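Local coordinates for protein Lysine/ornithine decarboxylase (Selenomonas ruminantium, PDB 5GJP) that decarboxylates L-lysine and L-ornithine with similar efficiency, using pyridoxal 5'-phosphate to release cadaverine or putrescine, at residues Ser322-Asp327 and Thr358-Phe363; Thr302-Cys307 and Leu345-Gly350; Met50-Thr55 and Gly350-Val355. One frame throughout, in Å; residues are numbered along the deposited sequence.

Interactions 1 and 3 hold residues of the cofactor sites of the homodimer, while interaction 2 is sheet packing that leads into the same loop as interaction 3. Along the chain the segments run 50-55, 302-307, 322-327, 345-350, 350-355 and 358-363, so interaction 2 is nested inside the loop closed by interaction 3, while interaction 1 crosses both. Interactions 2 and 3 share Gly-350, and their centres lie about 15 Å apart; the centre of interaction 1 is about 20 Å from each. Interaction 2 pairs strand 343-346 of the mixed sheet, interaction 3 ties the following loop to the parallel barrel, and interaction 1 joins two loops that reach the second subunit, consistent with an active site shared between subunits.

Interaction 1 of 3, residues Ser322-Asp327 and Thr358-Phe363; sequences SCDGID and TRFNGF. With N2P (pentane-1,5-diamine), chain B.
The side chain of Asn-361 presses against Ser-322 and Cys-323 in the tight part of this contact, and the Phe-363 ring approaches beside it, CE2 lying 4.1 Å from Ser-322 CA. In Ser-322, chi1 of 89° places OG between the backbone N and carbonyl carbon, where it meets the anti lone pair of Asp-327 OD2 at 2.8 Å and receives Asp-324 N in an ST turn. Asp-327 OD2 also accepts from Ser-322 N. This network fixes the loop of Cys-323, by similarity the proton donor shared with the dimeric partner, its side chain about 3 Å from a bound cofactor and packed on Ala-72 of the second subunit. Phe-360 is looser: CE2 stands 4.4 Å from Asp-324 OD2, an oxygen hydrogen-bonded to Tyr-290, and CZ 3.8 Å from C1 of the bound pentane-1,5-diamine; its ring stacks on Tyr-290. Two separate outer ends are more open, the exposed Gly-325 in a type I turn and, across the other loop, the partly exposed Arg-359, its guanidinium edge on Gly-362 O and Phe-363 O. Segment 322-327 joins antiparallel strands 314-319 and 328-335 of the mixed sheet; the other loop leads from strand 343-346 to strand 368-370.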
loop_
_atom_site.group_PDB
_atom_site.type_symbol
_atom_site.label_atom_id
_atom_site.label_comp_id
_atom_site.label_asym_id
_atom_site.label_seq_id
_atom_site.Cartn_x
_atom_site.Cartn_y
_atom_site.Cartn_z
ATOM N N SER A 322 -9.704 -4.533 8.154
ATOM C CA SER A 322 -8.514 -4.528 9.014
ATOM C C SER A 322 -8.740 -3.987 10.431
ATOM O O SER A 322 -9.767 -3.359 10.728
ATOM C CB SER A 322 -7.404 -3.713 8.382
ATOM O OG SER A 322 -7.540 -2.384 8.780
ATOM N N CYS A 323 -7.704 -4.179 11.248
ATOM C CA CYS A 323 -7.661 -3.837 12.675
ATOM C C CYS A 323 -7.146 -2.431 12.938
ATOM O O CYS A 323 -6.974 -2.020 14.064
ATOM C CB CYS A 323 -6.735 -4.815 13.383
ATOM S SG CYS A 323 -7.339 -6.519 13.316
ATOM N N ASP A 324 -6.922 -1.680 11.880
ATOM C CA ASP A 324 -6.424 -0.363 11.982
ATOM C C ASP A 324 -7.592 0.616 11.904
ATOM O O ASP A 324 -8.464 0.509 11.035
ATOM C CB ASP A 324 -5.482 -0.171 10.816
ATOM C CG ASP A 324 -4.599 0.986 10.989
ATOM O OD1 ASP A 324 -4.947 1.913 11.741
ATOM O OD2 ASP A 324 -3.561 0.976 10.339
ATOM N N GLY A 325 -7.567 1.603 12.792
ATOM C CA GLY A 325 -8.596 2.630 12.860
ATOM C C GLY A 325 -8.587 3.584 11.691
ATOM O O GLY A 325 -9.521 4.360 11.522
ATOM N N ILE A 326 -7.547 3.538 10.861
ATOM C CA ILE A 326 -7.524 4.342 9.648
ATOM C C ILE A 326 -8.447 3.762 8.539
ATOM O O ILE A 326 -8.796 4.461 7.584
ATOM C CB ILE A 326 -6.045 4.540 9.175
ATOM C CG1 ILE A 326 -5.902 5.804 8.312
ATOM C CG2 ILE A 326 -5.468 3.299 8.468
ATOM C CD1 ILE A 326 -4.725 6.644 8.743
ATOM N N ASP A 327 -8.830 2.485 8.677
ATOM C CA ASP A 327 -9.540 1.729 7.630
ATOM C C ASP A 327 -11.030 2.081 7.607
ATOM O O ASP A 327 -11.884 1.245 7.887
ATOM C CB ASP A 327 -9.324 0.212 7.829
ATOM C CG ASP A 327 -9.548 -0.621 6.526
ATOM O OD1 ASP A 327 -10.142 -0.103 5.538
ATOM O OD2 ASP A 327 -9.116 -1.813 6.490
ATOM N N THR A 358 -2.251 -4.236 -0.723
ATOM C CA THR A 358 -1.249 -4.872 0.111
ATOM C C THR A 358 -1.822 -6.140 0.728
ATOM O O THR A 358 -3.008 -6.433 0.577
ATOM C CB THR A 358 -0.831 -3.937 1.263
ATOM O OG1 THR A 358 -1.907 -3.830 2.186
ATOM C CG2 THR A 358 -0.482 -2.522 0.789
ATOM N N ARG A 359 -0.979 -6.870 1.450
ATOM C CA ARG A 359 -1.396 -8.024 2.261
ATOM C C ARG A 359 -1.325 -7.701 3.739
ATOM O O ARG A 359 -1.142 -8.592 4.591
ATOM C CB ARG A 359 -0.579 -9.306 1.912
ATOM C CG ARG A 359 -0.808 -9.759 0.463
ATOM C CD ARG A 359 -0.565 -11.210 0.234
ATOM N NE ARG A 359 -1.295 -11.994 1.215
ATOM C CZ ARG A 359 -0.938 -13.209 1.656
ATOM N NH1 ARG A 359 0.126 -13.836 1.166
ATOM N NH2 ARG A 359 -1.648 -13.808 2.602
ATOM N N PHE A 360 -1.514 -6.418 4.052
ATOM C CA PHE A 360 -1.640 -5.995 5.439
ATOM C C PHE A 360 -2.672 -6.865 6.166
ATOM O O PHE A 360 -3.705 -7.215 5.593
ATOM C CB PHE A 360 -2.031 -4.519 5.511
ATOM C CG PHE A 360 -1.841 -3.932 6.864
ATOM C CD1 PHE A 360 -0.558 -3.771 7.374
ATOM C CD2 PHE A 360 -2.923 -3.581 7.644
ATOM C CE1 PHE A 360 -0.377 -3.241 8.638
ATOM C CE2 PHE A 360 -2.752 -3.050 8.894
ATOM C CZ PHE A 360 -1.477 -2.884 9.408
ATOM N N ASN A 361 -2.385 -7.207 7.416
ATOM C CA ASN A 361 -3.216 -8.132 8.238
ATOM C C ASN A 361 -3.294 -9.561 7.665
ATOM O O ASN A 361 -4.176 -10.320 8.026
ATOM C CB ASN A 361 -4.649 -7.575 8.487
ATOM C CG ASN A 361 -4.710 -6.555 9.597
ATOM O OD1 ASN A 361 -3.796 -5.784 9.799
ATOM N ND2 ASN A 361 -5.795 -6.555 10.325
ATOM N N GLY A 362 -2.384 -9.910 6.772
ATOM C CA GLY A 362 -2.457 -11.163 5.996
ATOM C C GLY A 362 -3.581 -11.358 4.993
ATOM O O GLY A 362 -3.751 -12.482 4.477
ATOM N N PHE A 363 -4.360 -10.313 4.686
ATOM C CA PHE A 363 -5.417 -10.469 3.690
ATOM C C PHE A 363 -4.792 -10.811 2.336
ATOM O O PHE A 363 -3.652 -10.418 2.071
ATOM C CB PHE A 363 -6.320 -9.235 3.601
ATOM C CG PHE A 363 -7.172 -9.064 4.810
ATOM C CD1 PHE A 363 -8.201 -9.975 5.079
ATOM C CD2 PHE A 363 -6.911 -8.045 5.738
ATOM C CE1 PHE A 363 -8.967 -9.849 6.225
ATOM C CE2 PHE A 363 -7.668 -7.929 6.897
ATOM C CZ PHE A 363 -8.696 -8.826 7.134
HETATM C C1 N2P B . -0.579 0.804 9.533
HETATM C C2 N2P B . -0.321 1.498 10.895
HETATM C C3 N2P B . -1.311 1.188 12.019
HETATM C C4 N2P B . -0.680 1.100 13.399
HETATM N NE2 N2P B . 0.604 0.894 8.605
HETATM C C5 N2P B . -1.347 0.032 14.271
HETATM N N1 N2P B . -2.840 0.030 14.307
#

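Interaction 2 of 3, residues Thr302-Cys307 and Leu345-Gly350; sequences TYPLHC and LVTEMG
His-306 turns the edge of its imidazole to the hydroxyl of Thr-347, whose side chain crosses it at about a right angle. NE2 and Thr-347 OG1 are 3.4 Å apart, a weak hydrogen bond lying near the ring plane, and Thr-347 CG2 rests 3.7 Å from His-306 CD2. With chi1 of 58°, Thr-347 swings OG1 between its own backbone N and carbonyl carbon, where it faces both this imidazole and the CG of Pro-304. Were the histidine cut back to an alanine here, the hydroxyl would probably lose its ring-nitrogen partner and CG2 the ring edge it rests on, opening a gap beside Thr-347. The Pro-304 ring crosses Glu-348 at about a right angle, CG 3.1 Å from Glu-348 OE1. Further along, Met-349 crosses Tyr-303 in the same way; its chain bends so that SD lies over one ring face, 4.3 Å from the centroid and 24° off the normal, a Met-aromatic contact. Glu-348 O meets that ring at its edge. Tyr-303 CB touches Val-346 CG1 at 3.7 Å, and Leu-305 CD1 meets Val-346 CG2. Leu-305 and Val-346 form an antiparallel non-hydrogen-bonded pair with side chains on one face, whereas His-306 and Leu-345, a hydrogen-bonded pair, use the other; Thr-347 N adds a bond to Pro-304 O. Strand 343-346 thus lies between strands 305-306 and 265-275, while Leu-305 packs on Phe-318 of strand 314-319 and on Tyr-330 and Phe-333 of strand 328-335.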
loop_
_atom_site.group_PDB
_atom_site.type_symbol
_atom_site.label_atom_id
_atom_site.label_comp_id
_atom_site.label_asym_id
_atom_site.label_seq_id
_atom_site.Cartn_x
_atom_site.Cartn_y
_atom_site.Cartn_z
ATOM N N THR A 302 -12.421 9.288 -4.670
ATOM C CA THR A 302 -13.707 8.892 -4.072
ATOM C C THR A 302 -14.489 8.079 -5.108
ATOM O O THR A 302 -14.857 8.596 -6.181
ATOM C CB THR A 302 -14.538 10.109 -3.614
ATOM O OG1 THR A 302 -13.736 10.903 -2.739
ATOM C CG2 THR A 302 -15.787 9.674 -2.840
ATOM N N TYR A 303 -14.741 6.821 -4.758
ATOM C CA TYR A 303 -15.225 5.815 -5.696
ATOM C C TYR A 303 -16.743 5.733 -5.558
ATOM O O TYR A 303 -17.276 5.946 -4.457
ATOM C CB TYR A 303 -14.560 4.430 -5.383
ATOM C CG TYR A 303 -13.045 4.438 -5.583
ATOM C CD1 TYR A 303 -12.484 4.253 -6.863
ATOM C CD2 TYR A 303 -12.183 4.681 -4.508
ATOM C CE1 TYR A 303 -11.107 4.311 -7.052
ATOM C CE2 TYR A 303 -10.811 4.745 -4.679
ATOM C CZ TYR A 303 -10.283 4.562 -5.943
ATOM O OH TYR A 303 -8.934 4.624 -6.097
ATOM N N PRO A 304 -17.450 5.423 -6.654
ATOM C CA PRO A 304 -18.914 5.196 -6.612
ATOM C C PRO A 304 -19.309 3.816 -6.126
ATOM O O PRO A 304 -18.909 2.826 -6.703
ATOM C CB PRO A 304 -19.367 5.384 -8.070
ATOM C CG PRO A 304 -18.132 5.414 -8.890
ATOM C CD PRO A 304 -16.920 5.386 -8.027
ATOM N N LEU A 305 -20.134 3.777 -5.102
ATOM C CA LEU A 305 -20.481 2.569 -4.384
ATOM C C LEU A 305 -21.956 2.354 -4.627
ATOM O O LEU A 305 -22.702 3.312 -4.692
ATOM C CB LEU A 305 -20.156 2.803 -2.909
ATOM C CG LEU A 305 -20.728 1.919 -1.825
ATOM C CD1 LEU A 305 -20.174 0.516 -1.977
ATOM C CD2 LEU A 305 -20.363 2.503 -0.465
ATOM N N HIS A 306 -22.383 1.114 -4.804
ATOM C CA HIS A 306 -23.794 0.821 -5.094
ATOM C C HIS A 306 -24.297 -0.294 -4.129
ATOM O O HIS A 306 -23.789 -1.431 -4.140
ATOM C CB HIS A 306 -23.963 0.408 -6.558
ATOM C CG HIS A 306 -23.455 1.416 -7.563
ATOM N ND1 HIS A 306 -24.224 2.468 -8.033
ATOM C CD2 HIS A 306 -22.276 1.497 -8.230
ATOM C CE1 HIS A 306 -23.535 3.162 -8.927
ATOM N NE2 HIS A 306 -22.349 2.595 -9.065
ATOM N N CYS A 307 -25.263 0.051 -3.284
ATOM C CA CYS A 307 -25.714 -0.840 -2.219
ATOM C C CYS A 307 -26.886 -1.787 -2.436
ATOM O O CYS A 307 -27.128 -2.616 -1.580
ATOM C CB CYS A 307 -25.962 -0.055 -0.943
ATOM S SG CYS A 307 -24.526 0.861 -0.405
ATOM N N LEU A 345 -21.377 -3.045 -4.787
ATOM C CA LEU A 345 -20.669 -2.916 -6.054
ATOM C C LEU A 345 -19.987 -1.582 -6.109
ATOM O O LEU A 345 -20.585 -0.587 -5.743
ATOM C CB LEU A 345 -21.635 -2.947 -7.213
ATOM C CG LEU A 345 -21.044 -2.969 -8.620
ATOM C CD1 LEU A 345 -20.169 -4.205 -8.806
ATOM C CD2 LEU A 345 -22.191 -3.026 -9.573
ATOM N N VAL A 346 -18.720 -1.578 -6.524
ATOM C CA VAL A 346 -17.959 -0.351 -6.693
ATOM C C VAL A 346 -17.504 -0.324 -8.137
ATOM O O VAL A 346 -16.807 -1.251 -8.590
ATOM C CB VAL A 346 -16.722 -0.273 -5.798
ATOM C CG1 VAL A 346 -16.061 1.104 -5.971
ATOM C CG2 VAL A 346 -17.069 -0.505 -4.335
ATOM N N THR A 347 -17.870 0.744 -8.834
ATOM C CA THR A 347 -17.582 0.898 -10.245
ATOM C C THR A 347 -16.423 1.856 -10.453
ATOM O O THR A 347 -15.913 2.454 -9.517
ATOM C CB THR A 347 -18.827 1.402 -11.002
ATOM O OG1 THR A 347 -19.264 2.629 -10.443
ATOM C CG2 THR A 347 -19.962 0.416 -10.867
ATOM N N GLU A 348 -16.006 1.995 -11.695
ATOM C CA GLU A 348 -14.875 2.841 -12.038
ATOM C C GLU A 348 -13.685 2.538 -11.111
ATOM O O GLU A 348 -13.138 3.420 -10.459
ATOM C CB GLU A 348 -15.288 4.315 -12.055
ATOM C CG GLU A 348 -16.201 4.685 -13.238
ATOM C CD GLU A 348 -17.708 4.593 -12.934
ATOM O OE1 GLU A 348 -18.139 5.300 -11.995
ATOM O OE2 GLU A 348 -18.469 3.854 -13.629
ATOM N N MET A 349 -13.302 1.262 -11.079
ATOM C CA MET A 349 -12.301 0.750 -10.116
ATOM C C MET A 349 -11.008 0.261 -10.794
ATOM O O MET A 349 -10.174 -0.342 -10.148
ATOM C CB MET A 349 -12.949 -0.380 -9.259
ATOM C CG MET A 349 -13.540 0.064 -7.921
ATOM S SD MET A 349 -12.499 0.290 -6.444
ATOM C CE MET A 349 -11.144 -0.795 -6.806
ATOM N N GLY A 350 -10.822 0.522 -12.085
ATOM C CA GLY A 350 -9.670 -0.064 -12.799
ATOM C C GLY A 350 -8.282 0.572 -12.701
ATOM O O GLY A 350 -7.346 0.033 -13.255
#

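Interaction 3 of 3, residues Met50-Thr55 and Gly350-Val355; sequences MKANPT and GSYTSV. With PLP (pyridoxal-5'-phosphate), chain C; N2P (pentane-1,5-diamine), chain D.
Ala-52 lies over one face of the Tyr-352 ring at the mouth of the cofactor-binding beta/alpha barrel of this decarboxylase, in the loop that follows barrel strand 44-49. Ala-52 CA stands 4.0 Å from the ring centroid in a CH-pi contact, and CB touches CZ. Tyr-352 CG is anti to the carbonyl carbon (chi1 -56°), the torsion that sets the ring over Ala-52. The opposite face is covered by the bound pentane-1,5-diamine, the lysine decarboxylation product cadaverine, whose C4 sits over the ring centre. The tyrosine is therefore sandwiched between protein and product, while its edge serves the cofactor: OH donates to phosphate oxygen O3P of PLP at 2.6 Å, close to the ring plane. Lys-51, by similarity the residue that carries the cofactor as an imine, runs past the same edge with CG 3.8 Å from Tyr-352 OH; no covalent link to the PLP is modelled, and CD instead lies beside C4A. In the next shell, Tyr-352 N donates to a lone pair of Ala-52 O in the carbonyl plane, at 3.2 Å and nearly straight, joining the two backbones beside the CH-pi contact. Val-355 lies against the Lys-51 carbonyl, CG2 being 3.6 Å from O, and Phe-360 of the second subunit packs on both Val-355 and Tyr-352. Ser-351 reaches Arg-258 O, next to the backbone nitrogens of Gly-257 and Arg-258 that also bind the cofactor. One water completes the join: it accepts from Thr-353 N at 2.9 Å and donates to Ala-52 O at 3.0 Å, giving that oxygen a second donor.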
loop_
_atom_site.group_PDB
_atom_site.type_symbol
_atom_site.label_atom_id
_atom_site.label_comp_id
_atom_site.label_asym_id
_atom_site.label_seq_id
_atom_site.Cartn_x
_atom_site.Cartn_y
_atom_site.Cartn_z
ATOM N N MET A 50 1.220 1.703 -17.986
ATOM C CA MET A 50 0.780 0.480 -17.378
ATOM C C MET A 50 0.791 0.535 -15.868
ATOM O O MET A 50 0.268 -0.335 -15.226
ATOM C CB MET A 50 1.555 -0.709 -17.911
ATOM C CG MET A 50 3.045 -0.612 -17.774
ATOM S SD MET A 50 3.789 -2.115 -18.366
ATOM C CE MET A 50 3.365 -3.254 -17.077
ATOM N N LYS A 51 1.349 1.587 -15.309
ATOM C CA LYS A 51 1.416 1.720 -13.873
ATOM C C LYS A 51 0.018 1.763 -13.277
ATOM O O LYS A 51 -0.187 1.355 -12.163
ATOM C CB LYS A 51 2.250 2.928 -13.469
ATOM C CG LYS A 51 1.506 4.236 -13.445
ATOM C CD LYS A 51 2.185 5.266 -14.318
ATOM C CE LYS A 51 3.668 5.346 -14.019
ATOM N NZ LYS A 51 4.467 5.447 -15.264
ATOM N N ALA A 52 -0.930 2.295 -14.029
ATOM C CA ALA A 52 -2.325 2.311 -13.626
ATOM C C ALA A 52 -2.996 0.951 -13.468
ATOM O O ALA A 52 -3.741 0.733 -12.537
ATOM C CB ALA A 52 -3.116 3.129 -14.614
ATOM N N ASN A 53 -2.780 0.055 -14.413
ATOM C CA ASN A 53 -3.279 -1.298 -14.298
ATOM C C ASN A 53 -2.471 -2.244 -15.134
ATOM O O ASN A 53 -2.549 -2.203 -16.343
ATOM C CB ASN A 53 -4.733 -1.384 -14.715
ATOM C CG ASN A 53 -5.427 -2.580 -14.132
ATOM O OD1 ASN A 53 -6.598 -2.538 -13.833
ATOM N ND2 ASN A 53 -4.701 -3.648 -13.972
ATOM N N PRO A 54 -1.764 -3.166 -14.515
ATOM C CA PRO A 54 -0.845 -4.053 -15.228
ATOM C C PRO A 54 -1.384 -5.470 -15.485
ATOM O O PRO A 54 -0.612 -6.397 -15.637
ATOM C CB PRO A 54 0.358 -4.092 -14.303
ATOM C CG PRO A 54 -0.239 -3.946 -12.964
ATOM C CD PRO A 54 -1.331 -2.948 -13.134
ATOM N N THR A 55 -2.695 -5.648 -15.464
ATOM C CA THR A 55 -3.246 -6.976 -15.617
ATOM C C THR A 55 -2.794 -7.556 -16.935
ATOM O O THR A 55 -2.930 -6.946 -17.968
ATOM C CB THR A 55 -4.771 -6.917 -15.594
ATOM O OG1 THR A 55 -5.197 -6.514 -14.296
ATOM C CG2 THR A 55 -5.364 -8.245 -15.898
ATOM N N GLY A 350 -10.822 0.522 -12.085
ATOM C CA GLY A 350 -9.670 -0.064 -12.799
ATOM C C GLY A 350 -8.282 0.572 -12.701
ATOM O O GLY A 350 -7.346 0.033 -13.255
ATOM N N SER A 351 -8.130 1.706 -12.022
ATOM C CA SER A 351 -6.891 2.486 -12.104
ATOM C C SER A 351 -6.470 2.922 -10.745
ATOM O O SER A 351 -7.292 3.468 -9.979
ATOM C CB SER A 351 -7.075 3.690 -12.995
ATOM O OG SER A 351 -7.334 3.274 -14.327
ATOM N N TYR A 352 -5.203 2.654 -10.422
ATOM C CA TYR A 352 -4.598 3.101 -9.152
ATOM C C TYR A 352 -5.376 2.535 -7.983
ATOM O O TYR A 352 -5.538 3.173 -6.933
ATOM C CB TYR A 352 -4.483 4.640 -9.118
ATOM C CG TYR A 352 -3.693 5.168 -10.306
ATOM C CD1 TYR A 352 -2.339 4.873 -10.447
ATOM C CD2 TYR A 352 -4.289 5.887 -11.289
ATOM C CE1 TYR A 352 -1.592 5.319 -11.524
ATOM C CE2 TYR A 352 -3.569 6.335 -12.369
ATOM C CZ TYR A 352 -2.222 6.053 -12.481
ATOM O OH TYR A 352 -1.502 6.524 -13.564
ATOM N N THR A 353 -5.829 1.307 -8.163
ATOM C CA THR A 353 -6.582 0.606 -7.143
ATOM C C THR A 353 -5.798 -0.613 -6.715
ATOM O O THR A 353 -5.029 -0.525 -5.772
ATOM C CB THR A 353 -7.944 0.211 -7.662
ATOM O OG1 THR A 353 -7.786 -0.282 -8.997
ATOM C CG2 THR A 353 -8.842 1.426 -7.643
ATOM N N SER A 354 -5.937 -1.716 -7.439
ATOM C CA SER A 354 -5.238 -2.969 -7.092
ATOM C C SER A 354 -3.703 -2.835 -7.147
ATOM O O SER A 354 -3.003 -3.514 -6.409
ATOM C CB SER A 354 -5.693 -4.076 -8.015
ATOM O OG SER A 354 -5.327 -3.691 -9.321
ATOM N N VAL A 355 -3.190 -1.931 -7.963
ATOM C CA VAL A 355 -1.755 -1.641 -7.993
ATOM C C VAL A 355 -1.168 -1.085 -6.735
ATOM O O VAL A 355 0.058 -1.176 -6.596
ATOM C CB VAL A 355 -1.328 -0.702 -9.160
ATOM C CG1 VAL A 355 -1.646 -1.363 -10.474
ATOM C CG2 VAL A 355 -1.996 0.652 -9.139
HETATM N N1 PLP C . 2.633 9.258 -18.065
HETATM C C2 PLP C . 3.644 9.283 -17.186
HETATM C C2A PLP C . 5.041 9.604 -17.617
HETATM C C3 PLP C . 3.391 8.986 -15.779
HETATM O O3 PLP C . 4.414 9.027 -14.912
HETATM C C4 PLP C . 2.016 8.672 -15.367
HETATM C C4A PLP C . 1.683 8.365 -13.960
HETATM O O4A PLP C . 1.367 9.252 -13.200
HETATM C C5 PLP C . 0.992 8.684 -16.431
HETATM C C6 PLP C . 1.377 8.971 -17.724
HETATM C C5A PLP C . -0.445 8.364 -16.136
HETATM O O4P PLP C . -1.272 9.505 -16.049
HETATM P P PLP C . -2.824 9.335 -15.815
HETATM O O1P PLP C . -3.245 10.455 -14.940
HETATM O O2P PLP C . -3.368 9.408 -17.179
HETATM O O3P PLP C . -2.949 8.020 -15.178
HETATM C C1 N2P D . -1.452 6.476 -6.914
HETATM C C2 N2P D . -2.224 7.625 -7.614
HETATM C C3 N2P D . -1.404 8.548 -8.516
HETATM C C4 N2P D . -2.143 9.022 -9.758
HETATM N NE2 N2P D . -2.369 5.435 -6.328
HETATM C C5 N2P D . -1.213 9.147 -10.969
HETATM N N1 N2P D . 0.082 9.858 -10.751
HETATM O O HOH W 1 -5.189 -0.608 -10.237
#